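Local coordinates for protein exodeoxyribonuclease III (Archaeoglobus fulgidus, PDB 2VOA) that probably acts as a metal-dependent AP endonuclease of the exonuclease III family, cutting double-stranded DNA at abasic sites, at residues A[128-137]-A[178-186]. The protein carries 1 engineered substitution. Numbering follows the deposited sequence.
Sequences YHYLQKTVDF and KILELGFVD
Lys178 CE lies 3.5 Å from the centroid of the Tyr128 ring, a CH-pi contact over one face, while Ile179 CA sits at that ring's edge. Phe137 has Val135 CG1 over one face and Leu182 O over the opposite one, and its own edge meets the face of Phe184 in a T-shaped stack, centroids 5.0 Å apart and planes at 69°. The arrangement illustrates how helices pack side by side on one sheet of the DNase I-like fold: helix 115-134 and helix 170-180 touch through their C-terminal ends, above Trp143 of strand 141-144. Leu182 bridges two of the rings, CD2 at 3.5 Å from Tyr128 CE2 and CB at 3.6 Å from Phe137 CZ.

The Tyr128 ring, swung anti to its amide nitrogen (chi1 174°), is crossed at about a right angle by the extended Lys178 chain, whose NZ makes a cation-pi contact at 4.5 Å from the ring centroid and a salt bridge to Glu125. Replacing Tyr128 by alanine would remove the ring, and the Lys178 chain would probably lose the surface it lies across, Leu182 CD2 one of its apolar neighbours. Deeper in, Leu131 CD1 meets Ile179 CG2 at 3.7 Å. Gly183, with positive phi, carries the chain from helix to strand; its O, 3.5 Å from Phe137 CD2, is buried without a polar partner.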
ATOM      1  N   TYR A 128      10.092  29.796 -21.586  1.00 28.25           N
ATOM      2  CA  TYR A 128      10.901  31.015 -21.723  1.00 27.58           C
ATOM      3  C   TYR A 128      10.059  32.236 -22.122  1.00 28.16           C
ATOM      4  O   TYR A 128      10.073  33.267 -21.446  1.00 27.77           O
ATOM      5  CB  TYR A 128      12.033  30.791 -22.758  1.00 28.52           C
ATOM      6  CG  TYR A 128      12.816  32.058 -23.064  1.00 28.07           C
ATOM      7  CD1 TYR A 128      12.499  32.847 -24.176  1.00 31.27           C
ATOM      8  CD2 TYR A 128      13.856  32.477 -22.222  1.00 30.19           C
ATOM      9  CE1 TYR A 128      13.219  34.017 -24.451  1.00 29.46           C
ATOM     10  CE2 TYR A 128      14.580  33.648 -22.486  1.00 30.34           C
ATOM     11  CZ  TYR A 128      14.241  34.411 -23.601  1.00 30.33           C
ATOM     12  OH  TYR A 128      14.929  35.565 -23.893  1.00 32.04           O
ATOM     13  N   HIS A 129       9.297  32.102 -23.201  1.00 28.04           N
ATOM     14  CA  HIS A 129       8.509  33.231 -23.693  1.00 28.90           C
ATOM     15  C   HIS A 129       7.393  33.603 -22.718  1.00 29.74           C
ATOM     16  O   HIS A 129       7.106  34.793 -22.516  1.00 30.14           O
ATOM     17  CB  HIS A 129       8.029  32.941 -25.109  1.00 29.40           C
ATOM     18  CG  HIS A 129       9.155  32.904 -26.092  1.00 30.88           C
ATOM     19  ND1 HIS A 129       9.883  34.031 -26.418  1.00 32.16           N
ATOM     20  CD2 HIS A 129       9.714  31.880 -26.779  1.00 31.90           C
ATOM     21  CE1 HIS A 129      10.825  33.706 -27.289  1.00 33.52           C
ATOM     22  NE2 HIS A 129      10.749  32.407 -27.520  1.00 34.05           N
ATOM     23  N   TYR A 130       6.824  32.587 -22.075  1.00 29.39           N
ATOM     24  CA  TYR A 130       5.760  32.789 -21.089  1.00 29.60           C
ATOM     25  C   TYR A 130       6.250  33.619 -19.895  1.00 29.47           C
ATOM     26  O   TYR A 130       5.602  34.611 -19.501  1.00 29.55           O
ATOM     27  CB  TYR A 130       5.165  31.440 -20.671  1.00 31.31           C
ATOM     28  CG  TYR A 130       4.190  31.500 -19.509  1.00 32.41           C
ATOM     29  CD1 TYR A 130       2.856  31.870 -19.689  1.00 35.71           C
ATOM     30  CD2 TYR A 130       4.616  31.176 -18.217  1.00 34.07           C
ATOM     31  CE1 TYR A 130       1.959  31.912 -18.585  1.00 34.23           C
ATOM     32  CE2 TYR A 130       3.740  31.225 -17.131  1.00 34.41           C
ATOM     33  CZ  TYR A 130       2.425  31.574 -17.326  1.00 35.13           C
ATOM     34  OH  TYR A 130       1.566  31.619 -16.239  1.00 37.16           O
ATOM     35  N   LEU A 131       7.402  33.242 -19.343  1.00 28.57           N
ATOM     36  CA  LEU A 131       7.972  33.960 -18.193  1.00 28.72           C
ATOM     37  C   LEU A 131       8.541  35.320 -18.574  1.00 29.08           C
ATOM     38  O   LEU A 131       8.393  36.278 -17.826  1.00 29.58           O
ATOM     39  CB  LEU A 131       9.035  33.115 -17.518  1.00 28.70           C
ATOM     40  CG  LEU A 131       8.456  31.815 -16.935  1.00 29.63           C
ATOM     41  CD1 LEU A 131       9.618  30.929 -16.502  1.00 31.27           C
ATOM     42  CD2 LEU A 131       7.447  32.051 -15.796  1.00 30.90           C
ATOM     43  N   GLN A 132       9.180  35.414 -19.740  1.00 28.85           N
ATOM     44  CA  GLN A 132       9.654  36.707 -20.243  1.00 29.89           C
ATOM     45  C   GLN A 132       8.498  37.716 -20.345  1.00 30.19           C
ATOM     46  O   GLN A 132       8.665  38.913 -20.051  1.00 30.83           O
ATOM     47  CB  GLN A 132      10.307  36.527 -21.618  1.00 30.73           C
ATOM     48  CG  GLN A 132      10.930  37.783 -22.176  1.00 32.29           C
ATOM     49  CD  GLN A 132      11.541  37.553 -23.537  1.00 36.46           C
ATOM     50  OE1 GLN A 132      10.910  36.972 -24.437  1.00 38.00           O
ATOM     51  NE2 GLN A 132      12.767  38.035 -23.716  1.00 39.54           N
ATOM     52  N   LYS A 133       7.328  37.226 -20.757  1.00 29.75           N
ATOM     53  CA  LYS A 133       6.157  38.063 -21.005  1.00 31.13           C
ATOM     54  C   LYS A 133       5.450  38.483 -19.716  1.00 30.45           C
ATOM     55  O   LYS A 133       4.907  39.595 -19.630  1.00 30.68           O
ATOM     56  CB  LYS A 133       5.195  37.315 -21.945  1.00 31.96           C
ATOM     57  CG  LYS A 133       3.779  37.833 -21.999  1.00 35.87           C
ATOM     58  CD  LYS A 133       2.985  37.079 -23.047  1.00 40.08           C
ATOM     59  CE  LYS A 133       1.559  36.852 -22.586  1.00 44.33           C
ATOM     60  NZ  LYS A 133       0.786  36.074 -23.602  1.00 46.96           N
ATOM     61  N   THR A 134       5.467  37.590 -18.727  1.00 30.09           N
ATOM     62  CA  THR A 134       4.573  37.707 -17.570  1.00 30.50           C
ATOM     63  C   THR A 134       5.239  37.964 -16.209  1.00 30.87           C
ATOM     64  O   THR A 134       4.540  38.331 -15.253  1.00 31.94           O
ATOM     65  CB  THR A 134       3.691  36.467 -17.428  1.00 29.98           C
ATOM     66  OG1 THR A 134       4.507  35.332 -17.127  1.00 30.21           O
ATOM     67  CG2 THR A 134       2.863  36.217 -18.713  1.00 30.72           C
ATOM     68  N   VAL A 135       6.553  37.761 -16.113  1.00 30.56           N
ATOM     69  CA  VAL A 135       7.256  37.968 -14.830  1.00 30.24           C
ATOM     70  C   VAL A 135       7.851  39.376 -14.680  1.00 30.49           C
ATOM     71  O   VAL A 135       8.548  39.876 -15.575  1.00 30.90           O
ATOM     72  CB  VAL A 135       8.355  36.912 -14.591  1.00 30.15           C
ATOM     73  CG1 VAL A 135       9.197  37.283 -13.353  1.00 29.74           C
ATOM     74  CG2 VAL A 135       7.739  35.537 -14.401  1.00 30.48           C
ATOM     75  N   ASP A 136       7.585  40.001 -13.537  1.00 30.34           N
ATOM     76  CA  ASP A 136       8.177  41.303 -13.244  1.00 30.34           C
ATOM     77  C   ASP A 136       9.428  41.019 -12.428  1.00 30.63           C
ATOM     78  O   ASP A 136       9.331  40.589 -11.279  1.00 30.08           O
ATOM     79  CB  ASP A 136       7.184  42.184 -12.475  1.00 30.33           C
ATOM     80  CG  ASP A 136       7.778  43.520 -12.067  1.00 31.54           C
ATOM     81  OD1 ASP A 136       8.961  43.783 -12.372  1.00 29.46           O
ATOM     82  OD2 ASP A 136       7.036  44.337 -11.473  1.00 35.11           O
ATOM     83  N   PHE A 137      10.598  41.253 -13.028  1.00 30.07           N
ATOM     84  CA  PHE A 137      11.859  40.894 -12.372  1.00 29.88           C
ATOM     85  C   PHE A 137      12.305  41.890 -11.298  1.00 29.86           C
ATOM     86  O   PHE A 137      13.260  41.627 -10.577  1.00 30.23           O
ATOM     87  CB  PHE A 137      12.960  40.609 -13.404  1.00 30.21           C
ATOM     88  CG  PHE A 137      12.782  39.290 -14.094  1.00 29.72           C
ATOM     89  CD1 PHE A 137      11.959  39.174 -15.213  1.00 31.21           C
ATOM     90  CD2 PHE A 137      13.391  38.148 -13.579  1.00 31.04           C
ATOM     91  CE1 PHE A 137      11.777  37.936 -15.826  1.00 32.04           C
ATOM     92  CE2 PHE A 137      13.202  36.922 -14.170  1.00 31.71           C
ATOM     93  CZ  PHE A 137      12.400  36.807 -15.296  1.00 30.44           C
ATOM     94  N   LYS A 178      18.674  29.117 -20.606  1.00 28.76           N
ATOM     95  CA  LYS A 178      18.153  30.284 -21.313  1.00 29.28           C
ATOM     96  C   LYS A 178      17.090  31.015 -20.483  1.00 29.55           C
ATOM     97  O   LYS A 178      17.043  32.256 -20.459  1.00 30.40           O
ATOM     98  CB  LYS A 178      17.580  29.837 -22.665  1.00 29.39           C
ATOM     99  CG  LYS A 178      17.002  30.950 -23.515  1.00 30.27           C
ATOM    100  CD  LYS A 178      16.360  30.386 -24.780  1.00 30.39           C
ATOM    101  CE  LYS A 178      15.572  31.452 -25.518  1.00 33.21           C
ATOM    102  NZ  LYS A 178      15.253  31.097 -26.921  1.00 33.13           N
ATOM    103  N   ILE A 179      16.261  30.247 -19.781  1.00 28.87           N
ATOM    104  CA  ILE A 179      15.236  30.825 -18.904  1.00 29.43           C
ATOM    105  C   ILE A 179      15.885  31.467 -17.681  1.00 29.66           C
ATOM    106  O   ILE A 179      15.526  32.579 -17.307  1.00 29.91           O
ATOM    107  CB  ILE A 179      14.201  29.786 -18.437  1.00 29.57           C
ATOM    108  CG1 ILE A 179      13.651  28.964 -19.639  1.00 29.49           C
ATOM    109  CG2 ILE A 179      13.049  30.493 -17.710  1.00 28.71           C
ATOM    110  CD1 ILE A 179      12.689  27.773 -19.248  1.00 31.41           C
ATOM    111  N   LEU A 180      16.839  30.785 -17.059  1.00 30.05           N
ATOM    112  CA  LEU A 180      17.547  31.379 -15.907  1.00 31.27           C
ATOM    113  C   LEU A 180      18.127  32.760 -16.238  1.00 31.69           C
ATOM    114  O   LEU A 180      18.148  33.661 -15.397  1.00 32.02           O
ATOM    115  CB  LEU A 180      18.688  30.462 -15.442  1.00 32.16           C
ATOM    116  CG  LEU A 180      18.296  29.095 -14.868  1.00 35.18           C
ATOM    117  CD1 LEU A 180      19.494  28.473 -14.118  1.00 37.37           C
ATOM    118  CD2 LEU A 180      17.097  29.178 -13.981  1.00 36.21           C
ATOM    119  N   GLU A 181      18.610  32.908 -17.473  1.00 31.98           N
ATOM    120  CA  GLU A 181      19.260  34.144 -17.914  1.00 33.94           C
ATOM    121  C   GLU A 181      18.312  35.350 -17.926  1.00 32.83           C
ATOM    122  O   GLU A 181      18.760  36.500 -18.037  1.00 33.18           O
ATOM    123  CB  GLU A 181      19.872  33.955 -19.304  1.00 34.06           C
ATOM    124  CG  GLU A 181      21.183  33.200 -19.320  1.00 37.38           C
ATOM    125  CD  GLU A 181      21.670  32.913 -20.755  1.00 38.63           C
ATOM    126  OE1 GLU A 181      21.063  33.421 -21.734  1.00 42.99           O
ATOM    127  OE2 GLU A 181      22.662  32.165 -20.902  1.00 45.65           O
ATOM    128  N   LEU A 182      17.011  35.086 -17.846  1.00 31.59           N
ATOM    129  CA  LEU A 182      16.011  36.155 -17.739  1.00 31.41           C
ATOM    130  C   LEU A 182      16.170  36.932 -16.427  1.00 32.23           C
ATOM    131  O   LEU A 182      15.733  38.096 -16.316  1.00 31.61           O
ATOM    132  CB  LEU A 182      14.593  35.590 -17.825  1.00 31.38           C
ATOM    133  CG  LEU A 182      14.093  35.118 -19.189  1.00 30.51           C
ATOM    134  CD1 LEU A 182      12.701  34.512 -19.023  1.00 32.54           C
ATOM    135  CD2 LEU A 182      14.049  36.261 -20.191  1.00 32.86           C
ATOM    136  N   GLY A 183      16.777  36.273 -15.446  1.00 32.73           N
ATOM    137  CA  GLY A 183      17.069  36.902 -14.157  1.00 34.20           C
ATOM    138  C   GLY A 183      16.548  36.087 -13.004  1.00 35.29           C
ATOM    139  O   GLY A 183      16.158  36.640 -11.956  1.00 37.19           O
ATOM    140  N   PHE A 184      16.495  34.770 -13.176  1.00 33.42           N
ATOM    141  CA  PHE A 184      16.178  33.902 -12.062  1.00 33.74           C
ATOM    142  C   PHE A 184      17.451  33.461 -11.370  1.00 33.64           C
ATOM    143  O   PHE A 184      18.471  33.178 -12.032  1.00 35.77           O
ATOM    144  CB  PHE A 184      15.386  32.697 -12.518  1.00 33.37           C
ATOM    145  CG  PHE A 184      13.970  33.011 -12.876  1.00 34.06           C
ATOM    146  CD1 PHE A 184      13.580  33.047 -14.221  1.00 35.94           C
ATOM    147  CD2 PHE A 184      13.023  33.269 -11.878  1.00 34.17           C
ATOM    148  CE1 PHE A 184      12.259  33.326 -14.557  1.00 36.58           C
ATOM    149  CE2 PHE A 184      11.692  33.553 -12.205  1.00 36.17           C
ATOM    150  CZ  PHE A 184      11.313  33.571 -13.543  1.00 35.72           C
ATOM    151  N   VAL A 185      17.406  33.437 -10.041  1.00 31.61           N
ATOM    152  CA  VAL A 185      18.540  32.946  -9.253  1.00 30.09           C
ATOM    153  C   VAL A 185      18.222  31.552  -8.668  1.00 29.62           C
ATOM    154  O   VAL A 185      17.208  31.378  -7.991  1.00 29.53           O
ATOM    155  CB  VAL A 185      18.869  33.919  -8.116  1.00 30.52           C
ATOM    156  CG1 VAL A 185      20.054  33.407  -7.338  1.00 31.21           C
ATOM    157  CG2 VAL A 185      19.185  35.319  -8.712  1.00 31.58           C
ATOM    158  N   ASP A 186      19.106  30.586  -8.915  1.00 29.43           N
ATOM    159  CA  ASP A 186      18.916  29.205  -8.418  1.00 29.96           C
ATOM    160  C   ASP A 186      19.430  29.277  -6.983  1.00 29.01           C
ATOM    161  O   ASP A 186      20.641  29.167  -6.739  1.00 29.92           O
ATOM    162  CB  ASP A 186      19.801  28.265  -9.243  1.00 29.56           C
ATOM    163  CG  ASP A 186      19.550  26.775  -9.000  1.00 30.94           C
ATOM    164  OD1 ASP A 186      18.873  26.351  -8.042  1.00 32.07           O
ATOM    165  OD2 ASP A 186      20.063  25.984  -9.825  1.00 31.67           O
TER